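Local coordinates for beta-porphyranase B (Bacteroides plebeius, PDB 4AWD), which hydrolyses the sulfated red-algal polysaccharide porphyran at linkages between beta-D-galactose and alpha-L-galactose-6-sulfate, releasing mainly disaccharides, at residues R156-E161 with F276-F281; E33-N38 with R315-V320; N38-P43 with Y133-T138. One frame throughout, in Å; residues are numbered along the deposited sequence.

Contact 1 (R156-E161 with F276-F281)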
# COMPACT_ATOMS: atom_id res chain seq x y z
N ARG A 156 10.67 6.70 5.37
CA ARG A 156 11.66 6.16 6.28
C ARG A 156 11.76 6.98 7.56
O ARG A 156 11.40 8.16 7.57
CB ARG A 156 13.00 6.08 5.58
CG ARG A 156 12.96 5.10 4.43
CD ARG A 156 14.01 5.47 3.44
NE ARG A 156 15.33 4.95 3.81
CZ ARG A 156 16.48 5.41 3.33
NH1 ARG A 156 16.49 6.42 2.45
NH2 ARG A 156 17.62 4.85 3.73
N PRO A 157 12.22 6.36 8.65
CA PRO A 157 12.25 7.03 9.95
C PRO A 157 13.23 8.19 10.01
O PRO A 157 14.29 8.14 9.41
CB PRO A 157 12.66 5.91 10.92
CG PRO A 157 13.22 4.83 10.09
CD PRO A 157 12.58 4.93 8.75
N VAL A 158 12.84 9.24 10.72
CA VAL A 158 13.66 10.43 10.89
C VAL A 158 13.95 10.57 12.38
O VAL A 158 13.04 10.43 13.21
CB VAL A 158 12.94 11.69 10.32
CG1 VAL A 158 13.37 12.97 11.03
CG2 VAL A 158 13.16 11.81 8.82
N MET A 159 15.21 10.81 12.71
CA MET A 159 15.64 10.92 14.11
C MET A 159 15.42 12.33 14.65
O MET A 159 15.68 13.33 13.97
CB MET A 159 17.10 10.49 14.26
CG MET A 159 17.52 10.10 15.68
SD MET A 159 18.04 11.50 16.71
CE MET A 159 19.63 11.92 15.97
N LYS A 160 14.90 12.40 15.88
CA LYS A 160 14.77 13.64 16.63
C LYS A 160 15.28 13.39 18.04
O LYS A 160 14.94 12.37 18.66
CB LYS A 160 13.31 14.10 16.69
CG LYS A 160 13.14 15.60 16.87
CD LYS A 160 12.20 15.96 18.01
CE LYS A 160 10.74 15.63 17.70
NZ LYS A 160 9.86 15.84 18.88
N GLU A 161 16.11 14.30 18.54
CA GLU A 161 16.65 14.19 19.90
C GLU A 161 15.73 14.83 20.93
O GLU A 161 15.19 15.92 20.72
CB GLU A 161 18.08 14.75 19.99
CG GLU A 161 19.12 13.87 19.28
CD GLU A 161 20.58 14.26 19.55
OE1 GLU A 161 20.85 15.42 19.94
OE2 GLU A 161 21.46 13.38 19.38
N PHE A 276 1.29 14.12 9.24
CA PHE A 276 1.59 13.74 7.85
C PHE A 276 2.22 14.85 7.01
O PHE A 276 1.92 14.99 5.82
CB PHE A 276 0.36 13.12 7.16
CG PHE A 276 0.17 11.65 7.44
CD1 PHE A 276 0.52 11.12 8.68
CD2 PHE A 276 -0.36 10.81 6.48
CE1 PHE A 276 0.35 9.76 8.95
CE2 PHE A 276 -0.53 9.45 6.74
CZ PHE A 276 -0.17 8.93 7.98
N ASP A 277 3.11 15.62 7.64
CA ASP A 277 3.80 16.71 6.97
C ASP A 277 5.07 16.28 6.21
O ASP A 277 5.90 17.12 5.85
CB ASP A 277 4.12 17.85 7.95
CG ASP A 277 5.02 17.42 9.11
OD1 ASP A 277 5.57 16.29 9.09
OD2 ASP A 277 5.15 18.23 10.07
N ARG A 278 5.22 14.98 5.98
CA ARG A 278 6.38 14.48 5.25
C ARG A 278 5.97 13.67 4.02
O ARG A 278 5.05 12.83 4.09
CB ARG A 278 7.24 13.60 6.15
CG ARG A 278 8.09 14.32 7.17
CD ARG A 278 8.88 13.27 7.95
NE ARG A 278 9.60 12.41 7.01
CZ ARG A 278 9.98 11.15 7.25
NH1 ARG A 278 9.72 10.57 8.43
NH2 ARG A 278 10.64 10.49 6.31
N PRO A 279 6.67 13.88 2.89
CA PRO A 279 6.37 13.13 1.66
C PRO A 279 6.71 11.63 1.79
O PRO A 279 7.38 11.22 2.76
CB PRO A 279 7.27 13.81 0.64
CG PRO A 279 8.48 14.25 1.45
CD PRO A 279 7.88 14.72 2.75
N MET A 280 6.25 10.84 0.82
CA MET A 280 6.40 9.38 0.86
C MET A 280 6.76 8.78 -0.49
O MET A 280 6.67 9.45 -1.54
CB MET A 280 5.08 8.73 1.32
CG MET A 280 4.70 8.96 2.76
SD MET A 280 3.09 8.24 3.17
CE MET A 280 2.88 8.93 4.81
N PHE A 281 7.17 7.52 -0.46
CA PHE A 281 7.24 6.69 -1.67
C PHE A 281 6.00 5.81 -1.78
O PHE A 281 5.29 5.59 -0.79
CB PHE A 281 8.54 5.87 -1.73
CG PHE A 281 8.82 5.04 -0.51
CD1 PHE A 281 8.29 3.76 -0.37
CD2 PHE A 281 9.66 5.51 0.49
CE1 PHE A 281 8.57 2.99 0.75
CE2 PHE A 281 9.95 4.76 1.61
CZ PHE A 281 9.41 3.49 1.74
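R278 and R156 meet where the loop leading into strand 281-285 runs beside strand 149-163, its antiparallel neighbour in the beta-sandwich (jelly-roll) fold of glycoside hydrolase family 16. The polar part of the contact is a fork: the guanidinium of R278 approaches end-on and gives both terminal nitrogens to one backbone oxygen. The shorter bond, from R278 NH2 to R156 O, is 2.8 Å long with an N-H...O angle of 153° and lies in the carbonyl plane. Its companion, from R278 NH1 to R156 O, measures 3.1 Å and is more bent at 136°, its donor tilted a little from that plane. The oxygen stays close to the guanidinium plane for both bonds, so the paired grip should limit rotation of the group. R278 reaches it because its chain, extended as far as CD, folds at chi3 (54°).

Apolar packing completes the hold on the arginine. One branch of V158, CG2, sits over the centre of a guanidinium face, 3.6 Å from R278 CZ. R278 also touches N155 of the same strand and Q175 of strand 168-182, while P279 O accepts a hydrogen bond from N155 ND2, fastening the loop to strand 149-163.

The aromatic part is looser and lies nearer the predicted substrate site. F281 stacks on Y74, and its side chain is about 7 Å from that of W75, a probable substrate-binding residue. The aliphatic stem of R156 crosses F281 at roughly a right angle and meets only the ring edge, with R156 CG 4.1 Å from F281 CE2.

Contact 2 (E33-N38 with R315-V320); sequences EEHIKN and RAYKLV
H35 fits into a corner formed by R315 and Y317, where the N-terminal helical segment packs across strand 308-321 of the family 16 beta-sandwich. This is the tight part of the contact. R315 NH2 stands over one face of the imidazole, displaced toward its rim and 3.4 Å from H35 CG; ring and guanidinium are inclined at 52° rather than stacked flat. The phenol oxygen of Y317 comes in at the imidazole edge, close to the ring plane, with Y317 OH 3.4 Å from H35 CB. H35 is delivered into this corner by a first torsion that sets CG opposite the backbone N (chi1 -170°). Beside it, I36 leans on the tyrosine through its longer branch, I36 CG1 lying 3.6 Å from Y317 CE2.

Each polar end has its main partner outside the two segments. Y317 OH hydrogen-bonds to A32 O at the preceding turn, and H35 NE2 to E137 OE1 on the adjacent strand. R315, bent at chi3 (-87°), pairs through NH1 with E57, a ligand of the bound calcium ion; the helical segment is thus joined indirectly to the metal site, and the carboxylate probably steadies the guanidinium over the imidazole.

Away from this corner the two segments part. L319 and V320 are carried off along strand 308-321 and pack instead toward A42 and K47, while E34 and K37 occupy the exposed side of the helical segment and have no contact with the strand. There the polar link is local to one segment: K37 NZ forms a salt bridge of 3.1 Å with E34 OE2, which accepts through its anti lone pair, the one pointing away from the other carboxylate oxygen.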
# COMPACT_ATOMS: atom_id res chain seq x y z
N GLU A 33 -4.75 11.78 -17.42
CA GLU A 33 -5.34 13.11 -17.63
C GLU A 33 -6.85 13.02 -17.80
O GLU A 33 -7.60 13.77 -17.17
CB GLU A 33 -4.72 13.81 -18.85
CG GLU A 33 -5.18 15.24 -19.07
CD GLU A 33 -4.45 16.27 -18.20
OE1 GLU A 33 -3.47 15.90 -17.50
OE2 GLU A 33 -4.87 17.46 -18.22
N GLU A 34 -7.29 12.08 -18.63
CA GLU A 34 -8.70 11.82 -18.86
C GLU A 34 -9.43 11.41 -17.57
O GLU A 34 -10.59 11.76 -17.38
CB GLU A 34 -8.86 10.77 -19.96
CG GLU A 34 -10.31 10.33 -20.27
CD GLU A 34 -11.18 11.43 -20.91
OE1 GLU A 34 -10.64 12.37 -21.57
OE2 GLU A 34 -12.42 11.35 -20.76
N HIS A 35 -8.73 10.69 -16.68
CA HIS A 35 -9.31 10.22 -15.42
C HIS A 35 -9.64 11.34 -14.40
O HIS A 35 -10.33 11.09 -13.41
CB HIS A 35 -8.41 9.15 -14.77
CG HIS A 35 -9.03 8.45 -13.60
ND1 HIS A 35 -10.20 7.73 -13.68
CD2 HIS A 35 -8.62 8.35 -12.31
CE1 HIS A 35 -10.50 7.23 -12.49
NE2 HIS A 35 -9.56 7.60 -11.64
N ILE A 36 -9.18 12.57 -14.65
CA ILE A 36 -9.49 13.72 -13.78
C ILE A 36 -11.00 13.97 -13.65
O ILE A 36 -11.47 14.37 -12.57
CB ILE A 36 -8.69 14.99 -14.20
CG1 ILE A 36 -7.19 14.75 -14.00
CG2 ILE A 36 -9.12 16.25 -13.41
CD1 ILE A 36 -6.28 15.78 -14.69
N LYS A 37 -11.76 13.72 -14.72
CA LYS A 37 -13.23 13.67 -14.69
C LYS A 37 -13.78 13.01 -13.43
O LYS A 37 -14.80 13.44 -12.89
CB LYS A 37 -13.75 12.77 -15.80
CG LYS A 37 -13.66 13.24 -17.20
CD LYS A 37 -14.41 12.26 -18.12
CE LYS A 37 -14.09 10.81 -17.78
NZ LYS A 37 -14.37 9.88 -18.91
N ASN A 38 -13.14 11.91 -13.02
CA ASN A 38 -13.64 11.03 -11.96
C ASN A 38 -13.19 11.39 -10.56
O ASN A 38 -13.74 10.90 -9.58
CB ASN A 38 -13.26 9.58 -12.26
CG ASN A 38 -13.86 9.06 -13.54
OD1 ASN A 38 -15.07 9.12 -13.73
ND2 ASN A 38 -13.02 8.56 -14.44
N ARG A 315 -2.24 5.81 -10.52
CA ARG A 315 -2.32 7.20 -11.00
C ARG A 315 -2.28 8.20 -9.85
O ARG A 315 -3.01 8.06 -8.88
CB ARG A 315 -3.53 7.40 -11.95
CG ARG A 315 -3.64 6.25 -13.00
CD ARG A 315 -4.33 6.57 -14.31
NE ARG A 315 -5.78 6.39 -14.32
CZ ARG A 315 -6.49 5.73 -15.25
NH1 ARG A 315 -5.93 5.12 -16.28
NH2 ARG A 315 -7.81 5.69 -15.12
N ALA A 316 -1.36 9.16 -9.95
CA ALA A 316 -1.21 10.17 -8.90
C ALA A 316 -1.45 11.58 -9.43
O ALA A 316 -1.16 11.88 -10.60
CB ALA A 316 0.17 10.08 -8.27
N TYR A 317 -1.97 12.45 -8.57
CA TYR A 317 -2.26 13.82 -8.96
C TYR A 317 -1.81 14.82 -7.90
O TYR A 317 -1.65 14.50 -6.73
CB TYR A 317 -3.74 13.99 -9.29
CG TYR A 317 -4.25 13.01 -10.33
CD1 TYR A 317 -4.61 11.71 -9.98
CD2 TYR A 317 -4.35 13.38 -11.67
CE1 TYR A 317 -5.06 10.80 -10.92
CE2 TYR A 317 -4.82 12.47 -12.63
CZ TYR A 317 -5.17 11.19 -12.24
OH TYR A 317 -5.62 10.28 -13.15
N LYS A 318 -1.57 16.04 -8.38
CA LYS A 318 -1.23 17.21 -7.57
C LYS A 318 -2.26 18.30 -7.78
O LYS A 318 -2.80 18.46 -8.87
CB LYS A 318 0.12 17.76 -8.04
CG LYS A 318 1.25 17.62 -7.04
CD LYS A 318 2.60 17.68 -7.77
CE LYS A 318 2.62 18.70 -8.91
NZ LYS A 318 3.91 18.67 -9.66
N LEU A 319 -2.50 19.08 -6.73
CA LEU A 319 -3.28 20.30 -6.88
C LEU A 319 -2.37 21.47 -7.24
O LEU A 319 -1.32 21.68 -6.63
CB LEU A 319 -4.06 20.61 -5.62
CG LEU A 319 -5.35 19.82 -5.40
CD1 LEU A 319 -5.87 20.15 -4.03
CD2 LEU A 319 -6.39 20.16 -6.47
N VAL A 320 -2.82 22.24 -8.22
CA VAL A 320 -2.09 23.40 -8.70
C VAL A 320 -3.10 24.56 -8.84
O VAL A 320 -4.28 24.31 -9.14
CB VAL A 320 -1.38 23.04 -10.04
CG1 VAL A 320 -1.65 24.02 -11.15
CG2 VAL A 320 0.11 22.81 -9.82

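Contact 3 (N38-P43 with Y133-T138); sequences NLPEAP and YGYYET
Y135 OH takes part in two hydrogen bonds, and one of them leads through a water to segment 38-43. The hydroxyl donates to E137 OE2, two residues along the same strand, at 2.6 Å; it meets the carboxylate from above its plane, 50° out of it. A water donates in turn to Y135 OH at 2.7 Å and, by a longer bond of 3.3 Å, to N38 O. The phenol is therefore fixed at its far end, with its proton committed to the glutamate, and the short bond should stabilise negative charge on E137.

With the hydroxyl held, the ring serves as a platform for L39 and P40. L39 CG sits over one face in a CH-pi contact, 4.1 Å from the centroid of the Y135 ring and 19° off its normal. From there one methyl reaches the ring margin, L39 CD1 lying 3.7 Å from Y135 CE1. P40 approaches obliquely from the same side of the ring plane, with P40 CD 3.8 Å from Y135 CE2. Y135 presents itself in this way because its CG is anti to the backbone N (chi1 -169°), which lays the side chain along the strand surface, against the loop.

W246 of the adjoining strand 241-249 touches both P40 and Y135, and P40 O accepts a hydrogen bond from W48 NE1. Y136, between the two outward residues, instead packs against L153 of strand 149-163. Such a division, with one strand face covered by the N-terminal segment and the other turned to the opposing strands, fits the outer sheet of a GH16 beta-sandwich.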
# COMPACT_ATOMS: atom_id res chain seq x y z
N ASN A 38 -13.14 11.91 -13.02
CA ASN A 38 -13.64 11.03 -11.96
C ASN A 38 -13.19 11.39 -10.56
O ASN A 38 -13.74 10.90 -9.58
CB ASN A 38 -13.26 9.58 -12.26
CG ASN A 38 -13.86 9.06 -13.54
OD1 ASN A 38 -15.07 9.12 -13.73
ND2 ASN A 38 -13.02 8.56 -14.44
N LEU A 39 -12.18 12.25 -10.45
CA LEU A 39 -11.69 12.70 -9.16
C LEU A 39 -12.73 13.58 -8.46
O LEU A 39 -13.63 14.13 -9.11
CB LEU A 39 -10.32 13.43 -9.31
CG LEU A 39 -9.05 12.57 -9.22
CD1 LEU A 39 -9.18 11.19 -9.89
CD2 LEU A 39 -7.82 13.29 -9.77
N PRO A 40 -12.64 13.69 -7.13
CA PRO A 40 -13.39 14.72 -6.41
C PRO A 40 -13.07 16.09 -6.96
O PRO A 40 -11.93 16.35 -7.33
CB PRO A 40 -12.86 14.61 -4.96
CG PRO A 40 -11.73 13.63 -5.01
CD PRO A 40 -12.00 12.76 -6.20
N GLU A 41 -14.08 16.96 -7.02
CA GLU A 41 -13.89 18.31 -7.53
C GLU A 41 -12.77 18.97 -6.75
O GLU A 41 -12.73 18.91 -5.52
CB GLU A 41 -15.17 19.14 -7.39
N ALA A 42 -11.83 19.56 -7.48
CA ALA A 42 -10.75 20.33 -6.89
C ALA A 42 -11.36 21.51 -6.14
O ALA A 42 -12.42 22.01 -6.54
CB ALA A 42 -9.80 20.82 -7.98
N PRO A 43 -10.70 21.97 -5.06
CA PRO A 43 -11.10 23.23 -4.44
C PRO A 43 -11.12 24.39 -5.43
O PRO A 43 -10.37 24.38 -6.43
CB PRO A 43 -10.00 23.47 -3.40
CG PRO A 43 -9.49 22.12 -3.07
CD PRO A 43 -9.57 21.34 -4.36
N TYR A 133 0.92 15.82 -0.57
CA TYR A 133 -0.52 16.13 -0.67
C TYR A 133 -0.94 16.06 -2.12
O TYR A 133 -0.21 16.51 -3.03
CB TYR A 133 -0.88 17.50 -0.07
CG TYR A 133 -0.24 17.76 1.28
CD1 TYR A 133 -0.26 16.79 2.28
CD2 TYR A 133 0.43 18.95 1.54
CE1 TYR A 133 0.33 17.02 3.50
CE2 TYR A 133 1.03 19.18 2.78
CZ TYR A 133 0.96 18.20 3.75
OH TYR A 133 1.55 18.39 4.96
N GLY A 134 -2.10 15.46 -2.33
CA GLY A 134 -2.52 15.08 -3.67
C GLY A 134 -3.43 13.88 -3.61
O GLY A 134 -3.99 13.55 -2.56
N TYR A 135 -3.59 13.24 -4.76
CA TYR A 135 -4.52 12.13 -4.93
C TYR A 135 -3.82 10.92 -5.55
O TYR A 135 -3.02 11.05 -6.49
CB TYR A 135 -5.72 12.57 -5.78
CG TYR A 135 -6.87 11.59 -5.79
CD1 TYR A 135 -6.92 10.55 -6.71
CD2 TYR A 135 -7.91 11.71 -4.87
CE1 TYR A 135 -7.99 9.62 -6.72
CE2 TYR A 135 -8.99 10.81 -4.87
CZ TYR A 135 -9.01 9.76 -5.80
OH TYR A 135 -10.06 8.87 -5.80
N TYR A 136 -4.11 9.75 -5.00
CA TYR A 136 -3.41 8.53 -5.35
C TYR A 136 -4.44 7.43 -5.48
O TYR A 136 -5.33 7.31 -4.64
CB TYR A 136 -2.38 8.20 -4.27
CG TYR A 136 -1.37 9.31 -4.09
CD1 TYR A 136 -0.18 9.33 -4.85
CD2 TYR A 136 -1.59 10.34 -3.20
CE1 TYR A 136 0.73 10.35 -4.72
CE2 TYR A 136 -0.67 11.37 -3.05
CZ TYR A 136 0.49 11.36 -3.81
OH TYR A 136 1.38 12.40 -3.66
N GLU A 137 -4.31 6.61 -6.52
CA GLU A 137 -5.36 5.64 -6.81
C GLU A 137 -4.83 4.51 -7.66
O GLU A 137 -3.94 4.72 -8.50
CB GLU A 137 -6.51 6.34 -7.56
CG GLU A 137 -7.77 5.49 -7.70
CD GLU A 137 -9.03 6.32 -7.84
OE1 GLU A 137 -9.32 6.80 -8.96
OE2 GLU A 137 -9.72 6.49 -6.81
N THR A 138 -5.39 3.32 -7.46
CA THR A 138 -5.09 2.19 -8.32
C THR A 138 -6.37 1.43 -8.66
O THR A 138 -7.34 1.45 -7.90
CB THR A 138 -4.04 1.23 -7.67
OG1 THR A 138 -3.64 0.25 -8.63
CG2 THR A 138 -4.60 0.52 -6.44
O HOH W 1 -12.42 9.23 -7.11

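In the fold
Contacts 2 and 3 adjoin, their centres 6 Å apart. They share N38 and use neighbouring antiparallel strands, 308-321 and 134-141, so that the N-terminal segment is laid continuously over both. Contact 1 lies about 26 Å from contact 2 and 23 Å from contact 3, centre to centre, toward the predicted substrate site; Y133, at the start of strand 134-141, packs on F276 and D277 and so brings contacts 1 and 3 together. In sequence, contact 3 closes before contact 1 opens, and contact 2 spans both, bringing the N-terminal segment to the last strand. The chain termini are thus secured on the sandwich away from the predicted catalytic residues.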